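Local coordinates for small ribosomal subunit protein bS6 (Aquifex aeolicus, PDB 2J5A) that probably binds 16S ribosomal RNA together with protein bS18 as a structural component of the small ribosomal subunit, at residues Val13-Lys17 with Glu90-Trp95; Met25-Phe29 with Arg65-Val69. All coordinates share one frame. Residues are numbered along the deposited sequence.

Contact 1: Val13-Lys17 with Glu90-Trp95. With NA (sodium ion), chain B.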
ATOM      1  N   VAL A  13      -3.562   0.517  -0.696  1.00 31.07           N
ATOM      2  CA  VAL A  13      -3.572   1.918  -0.337  1.00 30.71           C
ATOM      3  C   VAL A  13      -3.355   1.949   1.166  1.00 30.56           C
ATOM      4  O   VAL A  13      -4.016   1.219   1.898  1.00 30.09           O
ATOM      5  CB  VAL A  13      -4.936   2.604  -0.661  1.00 30.68           C
ATOM      6  CG1 VAL A  13      -4.929   4.061  -0.245  1.00 29.87           C
ATOM      7  CG2 VAL A  13      -5.303   2.469  -2.117  1.00 30.38           C
ATOM      8  N   PHE A  14      -2.427   2.791   1.624  1.00 30.69           N
ATOM      9  CA  PHE A  14      -2.170   2.946   3.045  1.00 30.37           C
ATOM     10  C   PHE A  14      -1.864   4.407   3.390  1.00 31.25           C
ATOM     11  O   PHE A  14      -1.456   5.202   2.520  1.00 30.66           O
ATOM     12  CB  PHE A  14      -1.057   2.004   3.509  1.00 29.97           C
ATOM     13  CG  PHE A  14       0.270   2.266   2.862  1.00 29.96           C
ATOM     14  CD1 PHE A  14       0.535   1.816   1.588  1.00 28.50           C
ATOM     15  CD2 PHE A  14       1.258   3.005   3.532  1.00 31.03           C
ATOM     16  CE1 PHE A  14       1.756   2.059   0.998  1.00 29.08           C
ATOM     17  CE2 PHE A  14       2.479   3.259   2.935  1.00 29.79           C
ATOM     18  CZ  PHE A  14       2.729   2.787   1.682  1.00 28.89           C
ATOM     19  N   ALA A  15      -2.096   4.736   4.666  1.00 31.82           N
ATOM     20  CA  ALA A  15      -1.991   6.095   5.191  1.00 32.24           C
ATOM     21  C   ALA A  15      -0.946   6.121   6.289  1.00 32.62           C
ATOM     22  O   ALA A  15      -1.023   5.343   7.237  1.00 32.16           O
ATOM     23  CB  ALA A  15      -3.330   6.565   5.747  1.00 32.08           C
ATOM     24  N   VAL A  16       0.036   7.008   6.140  1.00 33.59           N
ATOM     25  CA  VAL A  16       1.163   7.135   7.080  1.00 34.17           C
ATOM     26  C   VAL A  16       0.909   8.304   8.038  1.00 35.67           C
ATOM     27  O   VAL A  16       0.409   9.349   7.616  1.00 34.27           O
ATOM     28  CB  VAL A  16       2.466   7.373   6.313  1.00 33.74           C
ATOM     29  CG1 VAL A  16       3.610   7.658   7.255  1.00 32.19           C
ATOM     30  CG2 VAL A  16       2.758   6.190   5.406  1.00 33.08           C
ATOM     31  N   LYS A  17       1.256   8.138   9.319  1.00 37.79           N
ATOM     32  CA  LYS A  17       0.929   9.178  10.306  1.00 39.92           C
ATOM     33  C   LYS A  17       1.669  10.474   9.945  1.00 40.54           C
ATOM     34  O   LYS A  17       2.767  10.424   9.372  1.00 40.10           O
ATOM     35  CB  LYS A  17       1.137   8.736  11.777  1.00 40.31           C
ATOM     36  CG  LYS A  17       2.544   8.372  12.178  1.00 42.94           C
ATOM     37  CD  LYS A  17       2.687   8.166  13.714  1.00 45.67           C
ATOM     38  CE  LYS A  17       1.787   7.056  14.283  1.00 46.90           C
ATOM     39  NZ  LYS A  17       2.493   6.182  15.326  1.00 47.85           N
ATOM     40  N   GLU A  90       3.607   0.736  13.268  1.00 39.61           N
ATOM     41  CA  GLU A  90       2.949   1.779  14.064  1.00 40.62           C
ATOM     42  C   GLU A  90       2.802   3.103  13.320  1.00 39.90           C
ATOM     43  O   GLU A  90       1.932   3.922  13.648  1.00 38.94           O
ATOM     44  CB  GLU A  90       3.706   1.998  15.386  1.00 41.79           C
ATOM     45  CG  GLU A  90       3.141   1.166  16.544  1.00 45.35           C
ATOM     46  CD  GLU A  90       3.984   1.269  17.800  1.00 50.26           C
ATOM     47  OE1 GLU A  90       4.291   2.418  18.210  1.00 54.63           O
ATOM     48  OE2 GLU A  90       4.347   0.207  18.358  1.00 51.34           O
ATOM     49  N   ASP A  91       3.670   3.303  12.336  1.00 39.68           N
ATOM     50  CA  ASP A  91       3.648   4.492  11.501  1.00 39.80           C
ATOM     51  C   ASP A  91       2.508   4.484  10.469  1.00 39.22           C
ATOM     52  O   ASP A  91       2.139   5.530   9.973  1.00 40.15           O
ATOM     53  CB  ASP A  91       4.972   4.633  10.757  1.00 39.91           C
ATOM     54  CG  ASP A  91       6.177   4.758  11.685  1.00 41.94           C
ATOM     55  OD1 ASP A  91       6.047   5.308  12.817  1.00 40.64           O
ATOM     56  OD2 ASP A  91       7.278   4.325  11.238  1.00 44.86           O
ATOM     57  N   VAL A  92       1.966   3.310  10.144  1.00 38.35           N
ATOM     58  CA  VAL A  92       0.918   3.178   9.138  1.00 36.97           C
ATOM     59  C   VAL A  92      -0.411   3.076   9.828  1.00 36.61           C
ATOM     60  O   VAL A  92      -0.676   2.107  10.525  1.00 37.64           O
ATOM     61  CB  VAL A  92       1.171   1.949   8.252  1.00 37.33           C
ATOM     62  CG1 VAL A  92      -0.056   1.636   7.350  1.00 35.37           C
ATOM     63  CG2 VAL A  92       2.457   2.148   7.454  1.00 34.94           C
ATOM     64  N   ILE A  93      -1.257   4.078   9.667  1.00 35.98           N
ATOM     65  CA  ILE A  93      -2.427   4.189  10.524  1.00 35.64           C
ATOM     66  C   ILE A  93      -3.670   3.751   9.792  1.00 35.91           C
ATOM     67  O   ILE A  93      -4.758   3.739  10.346  1.00 35.57           O
ATOM     68  CB  ILE A  93      -2.569   5.635  11.148  1.00 35.94           C
ATOM     69  CG1 ILE A  93      -2.725   6.729  10.067  1.00 36.45           C
ATOM     70  CG2 ILE A  93      -1.363   5.932  12.055  1.00 34.82           C
ATOM     71  CD1 ILE A  93      -2.973   8.146  10.635  1.00 36.23           C
ATOM     72  N   ARG A  94      -3.500   3.397   8.529  1.00 36.62           N
ATOM     73  CA  ARG A  94      -4.585   2.912   7.720  1.00 37.57           C
ATOM     74  C   ARG A  94      -4.031   2.124   6.522  1.00 37.73           C
ATOM     75  O   ARG A  94      -3.038   2.515   5.911  1.00 36.77           O
ATOM     76  CB  ARG A  94      -5.454   4.080   7.265  1.00 37.95           C
ATOM     77  CG  ARG A  94      -6.817   3.620   6.908  1.00 40.61           C
ATOM     78  CD  ARG A  94      -7.652   4.710   6.358  1.00 42.05           C
ATOM     79  NE  ARG A  94      -8.901   4.151   5.880  1.00 41.98           N
ATOM     80  CZ  ARG A  94      -9.729   4.760   5.034  1.00 42.21           C
ATOM     81  NH1 ARG A  94      -9.458   5.967   4.554  1.00 41.01           N
ATOM     82  NH2 ARG A  94     -10.839   4.148   4.664  1.00 43.33           N
ATOM     83  N   TRP A  95      -4.662   0.992   6.225  1.00 38.43           N
ATOM     84  CA  TRP A  95      -4.210   0.100   5.159  1.00 38.74           C
ATOM     85  C   TRP A  95      -5.431  -0.555   4.511  1.00 39.53           C
ATOM     86  O   TRP A  95      -6.410  -0.850   5.190  1.00 40.14           O
ATOM     87  CB  TRP A  95      -3.180  -0.925   5.686  1.00 38.31           C
ATOM     88  CG  TRP A  95      -3.659  -1.756   6.811  1.00 37.88           C
ATOM     89  CD1 TRP A  95      -4.116  -3.031   6.737  1.00 37.85           C
ATOM     90  CD2 TRP A  95      -3.770  -1.365   8.189  1.00 37.30           C
ATOM     91  NE1 TRP A  95      -4.499  -3.470   7.981  1.00 38.43           N
ATOM     92  CE2 TRP A  95      -4.298  -2.464   8.889  1.00 36.47           C
ATOM     93  CE3 TRP A  95      -3.465  -0.198   8.897  1.00 38.40           C
ATOM     94  CZ2 TRP A  95      -4.546  -2.430  10.252  1.00 37.77           C
ATOM     95  CZ3 TRP A  95      -3.701  -0.165  10.280  1.00 38.77           C
ATOM     96  CH2 TRP A  95      -4.232  -1.274  10.937  1.00 38.04           C
TER
HETATM   97 NA    NA B1109      -0.179   0.018  11.389  1.00 34.25          NA
HETATM   98  O   HOH W   1      -1.135   0.479  13.234  1.00 37.81           O
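K17, A15 and I93 give up the most surface here, and each marks a different feature of this antiparallel pairing. Start with A15, near the C-terminal end of strand 8-16. Its N donates to R94 O at 2.7 Å, and A15 O takes I93 N at 2.7 Å while the bond from R94 N to A15 O is weak and stretched to 3.4 Å. Two consecutive residues, I93 and R94, therefore face one residue, a classic beta bulge. I93 is the extra residue: with psi near 0° it shifts the register by one, so F14 pairs with W95 and V16 with V92, both non-hydrogen-bonded. The methyl of A15 packs against R94, CB to CB 3.6 Å, and I93 CG2 touches K17 CB at 3.8 Å.

K17, just past the strand, closes the end twice. Its backbone N donates to D91 O at 2.8 Å, and the side chain folds back so that NZ reaches E90 O at 2.9 Å. The carboxylate of D91 instead makes its salt bridge with K28. One residue on, V92 O binds the sodium ion at 2.3 Å, beside a water; carbonyls of L86, K87 and D89 complete the site.

This pairing joins strand 8-16 to the edge strand 92-100. F14, V16 and V92 lie against helix 22-38, W95 packs against helix 78-88, and on its far side strand 8-16 is bonded to strand 63-73 through F14-F67 and V16-R65.

Contact 2: Met25-Phe29 with Arg65-Val69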
ATOM      1  N   MET A  25       8.404   9.501   5.116  1.00 43.96           N
ATOM      2  CA  MET A  25       7.247   9.036   4.368  1.00 43.57           C
ATOM      3  C   MET A  25       7.665   8.367   3.069  1.00 43.70           C
ATOM      4  O   MET A  25       7.221   7.265   2.772  1.00 42.79           O
ATOM      5  CB  MET A  25       6.280  10.186   4.088  1.00 43.18           C
ATOM      6  CG  MET A  25       5.492  10.613   5.313  1.00 42.23           C
ATOM      7  SD  MET A  25       4.718  12.230   5.130  1.00 41.26           S
ATOM      8  CE  MET A  25       3.903  12.405   6.706  1.00 33.89           C
ATOM      9  N   LYS A  26       8.536   9.018   2.307  1.00 44.32           N
ATOM     10  CA  LYS A  26       9.005   8.440   1.047  1.00 44.88           C
ATOM     11  C   LYS A  26       9.771   7.136   1.278  1.00 44.39           C
ATOM     12  O   LYS A  26       9.621   6.197   0.522  1.00 44.33           O
ATOM     13  CB  LYS A  26       9.864   9.442   0.272  1.00 45.84           C
ATOM     14  CG  LYS A  26       9.086  10.587  -0.383  1.00 48.10           C
ATOM     15  CD  LYS A  26       8.336  10.087  -1.610  1.00 51.36           C
ATOM     16  CE  LYS A  26       8.236  11.157  -2.691  1.00 53.23           C
ATOM     17  NZ  LYS A  26       7.297  10.727  -3.774  1.00 54.43           N
ATOM     18  N   LYS A  27      10.576   7.086   2.331  1.00 44.16           N
ATOM     19  CA  LYS A  27      11.303   5.874   2.725  1.00 44.28           C
ATOM     20  C   LYS A  27      10.338   4.728   3.072  1.00 43.15           C
ATOM     21  O   LYS A  27      10.504   3.608   2.598  1.00 42.48           O
ATOM     22  CB  LYS A  27      12.220   6.193   3.917  1.00 44.73           C
ATOM     23  CG  LYS A  27      13.106   5.035   4.409  1.00 48.04           C
ATOM     24  CD  LYS A  27      14.330   4.815   3.544  1.00 51.78           C
ATOM     25  CE  LYS A  27      14.968   3.423   3.798  1.00 54.50           C
ATOM     26  NZ  LYS A  27      16.442   3.382   3.428  1.00 55.62           N
ATOM     27  N   LYS A  28       9.341   5.021   3.904  1.00 42.34           N
ATOM     28  CA  LYS A  28       8.243   4.093   4.179  1.00 42.44           C
ATOM     29  C   LYS A  28       7.630   3.485   2.905  1.00 41.55           C
ATOM     30  O   LYS A  28       7.476   2.280   2.805  1.00 40.79           O
ATOM     31  CB  LYS A  28       7.147   4.786   4.972  1.00 42.67           C
ATOM     32  CG  LYS A  28       6.071   3.839   5.479  1.00 44.95           C
ATOM     33  CD  LYS A  28       6.111   3.642   6.978  1.00 48.29           C
ATOM     34  CE  LYS A  28       7.118   2.592   7.408  1.00 50.07           C
ATOM     35  NZ  LYS A  28       7.057   2.443   8.911  1.00 50.12           N
ATOM     36  N   PHE A  29       7.300   4.321   1.939  1.00 41.34           N
ATOM     37  CA  PHE A  29       6.788   3.845   0.660  1.00 41.48           C
ATOM     38  C   PHE A  29       7.740   2.876  -0.046  1.00 41.38           C
ATOM     39  O   PHE A  29       7.307   1.823  -0.527  1.00 41.02           O
ATOM     40  CB  PHE A  29       6.492   5.029  -0.250  1.00 41.64           C
ATOM     41  CG  PHE A  29       5.697   4.689  -1.476  1.00 42.90           C
ATOM     42  CD1 PHE A  29       4.803   3.609  -1.497  1.00 44.48           C
ATOM     43  CD2 PHE A  29       5.781   5.489  -2.589  1.00 43.32           C
ATOM     44  CE1 PHE A  29       4.059   3.332  -2.607  1.00 44.05           C
ATOM     45  CE2 PHE A  29       5.008   5.224  -3.701  1.00 44.75           C
ATOM     46  CZ  PHE A  29       4.154   4.143  -3.710  1.00 44.48           C
ATOM     47  N   ARG A  65      -0.577  10.827   5.277  1.00 34.80           N
ATOM     48  CA  ARG A  65       0.054  10.703   3.971  1.00 33.70           C
ATOM     49  C   ARG A  65      -0.374   9.398   3.253  1.00 33.08           C
ATOM     50  O   ARG A  65      -0.090   8.290   3.734  1.00 32.62           O
ATOM     51  CB  ARG A  65       1.578  10.745   4.117  1.00 33.48           C
ATOM     52  CG  ARG A  65       2.322  10.567   2.801  1.00 32.80           C
ATOM     53  CD  ARG A  65       1.933  11.619   1.769  1.00 32.83           C
ATOM     54  NE  ARG A  65       2.969  11.720   0.755  1.00 32.75           N
ATOM     55  CZ  ARG A  65       4.092  12.427   0.895  1.00 31.75           C
ATOM     56  NH1 ARG A  65       4.330  13.123   1.996  1.00 30.17           N
ATOM     57  NH2 ARG A  65       4.974  12.442  -0.089  1.00 31.75           N
ATOM     58  N   TYR A  66      -1.014   9.552   2.091  1.00 31.91           N
ATOM     59  CA  TYR A  66      -1.565   8.441   1.340  1.00 31.07           C
ATOM     60  C   TYR A  66      -0.699   8.060   0.177  1.00 30.63           C
ATOM     61  O   TYR A  66      -0.348   8.907  -0.638  1.00 29.93           O
ATOM     62  CB  TYR A  66      -2.964   8.777   0.804  1.00 31.69           C
ATOM     63  CG  TYR A  66      -4.092   8.573   1.796  1.00 31.06           C
ATOM     64  CD1 TYR A  66      -4.476   9.592   2.645  1.00 34.08           C
ATOM     65  CD2 TYR A  66      -4.776   7.383   1.863  1.00 31.25           C
ATOM     66  CE1 TYR A  66      -5.511   9.430   3.555  1.00 32.23           C
ATOM     67  CE2 TYR A  66      -5.819   7.208   2.761  1.00 33.95           C
ATOM     68  CZ  TYR A  66      -6.177   8.247   3.601  1.00 33.28           C
ATOM     69  OH  TYR A  66      -7.201   8.103   4.491  1.00 35.13           O
ATOM     70  N   PHE A  67      -0.381   6.765   0.106  1.00 30.30           N
ATOM     71  CA  PHE A  67       0.268   6.156  -1.041  1.00 30.13           C
ATOM     72  C   PHE A  67      -0.614   5.023  -1.594  1.00 30.10           C
ATOM     73  O   PHE A  67      -1.393   4.422  -0.868  1.00 29.81           O
ATOM     74  CB  PHE A  67       1.643   5.571  -0.675  1.00 29.73           C
ATOM     75  CG  PHE A  67       2.654   6.585  -0.199  1.00 31.47           C
ATOM     76  CD1 PHE A  67       3.337   7.384  -1.104  1.00 31.24           C
ATOM     77  CD2 PHE A  67       2.966   6.701   1.149  1.00 31.60           C
ATOM     78  CE1 PHE A  67       4.256   8.284  -0.688  1.00 30.75           C
ATOM     79  CE2 PHE A  67       3.913   7.616   1.573  1.00 31.84           C
ATOM     80  CZ  PHE A  67       4.548   8.422   0.649  1.00 31.58           C
ATOM     81  N   LEU A  68      -0.424   4.712  -2.875  1.00 30.60           N
ATOM     82  CA  LEU A  68      -1.139   3.640  -3.571  1.00 31.10           C
ATOM     83  C   LEU A  68      -0.153   2.887  -4.434  1.00 31.48           C
ATOM     84  O   LEU A  68       0.635   3.512  -5.151  1.00 30.49           O
ATOM     85  CB  LEU A  68      -2.252   4.220  -4.471  1.00 31.00           C
ATOM     86  CG  LEU A  68      -3.166   3.267  -5.260  1.00 30.80           C
ATOM     87  CD1 LEU A  68      -4.488   3.958  -5.532  1.00 31.25           C
ATOM     88  CD2 LEU A  68      -2.532   2.741  -6.568  1.00 28.30           C
ATOM     89  N   VAL A  69      -0.212   1.553  -4.370  1.00 32.15           N
ATOM     90  CA  VAL A  69       0.630   0.686  -5.210  1.00 32.71           C
ATOM     91  C   VAL A  69      -0.213  -0.482  -5.785  1.00 32.84           C
ATOM     92  O   VAL A  69      -1.082  -1.048  -5.105  1.00 32.48           O
ATOM     93  CB  VAL A  69       1.923   0.210  -4.448  1.00 33.36           C
ATOM     94  CG1 VAL A  69       1.615  -0.830  -3.413  1.00 32.55           C
ATOM     95  CG2 VAL A  69       3.001  -0.312  -5.431  1.00 33.67           C
TER
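Mostly side chains bridge the gap between helix and strand: the axes of 25-29 and 65-69 pass 10.0 Å apart, run in nearly the same direction at 24°, and share no hydrogen bond. The centre is F29 on F67. With F29 chi1 t and F67 chi1 m, the two rings come together in an offset stack, centroids 4.4 Å apart and planes at 17°. The slide is large enough for each ring to take the other's CB over its face as a CH-pi contact, F29 CB lying 3.8 Å from the F67 centroid and F67 CB 4.0 Å from that of F29. The edge of the F29 ring then meets V69, CE1 to CB 4.2 Å. The backbone takes part where M25 O lies 3.5 Å from F67 CE2.

One turn earlier, M25 points at the strand and extends, its chi2 and chi3 both t, beside R65. M25 SD comes 3.3 Å from R65 NH1, and M25 CB lies over a face of the guanidinium. R65 starts out t but bends at chi2 (p), which lays the guanidinium beside the helix; its charge is met by E22 and D48, and D48 also pairs with K26.

Alternate strand residues R65, F67 and V69 point to the helix, whereas L68 points away. This is the helix-on-sheet core of the ferredoxin-like alpha/beta fold of S6, in which helices cover one face of a four-stranded antiparallel sheet.

How the contacts relate
The centres of contacts 1 and 2 lie about 9 Å apart, and the two meet on neighbouring strands: V16 N sits 2.7 Å from R65 O, a probable hydrogen bond. Along the chain the order is 13-17, 25-29, 65-69, 90-95, so contact 2 is nested inside the loop that contact 1 closes. Contact 1 lies within the sheet, contact 2 between sheet and helix. A second tie between them is D91 OD2 to K28 NZ, 3.0 Å. The chain holds two beta-alpha-beta units, 8-16/22-38/41-53 and 63-73/78-88/92-100, and both contacts join the first unit to the second.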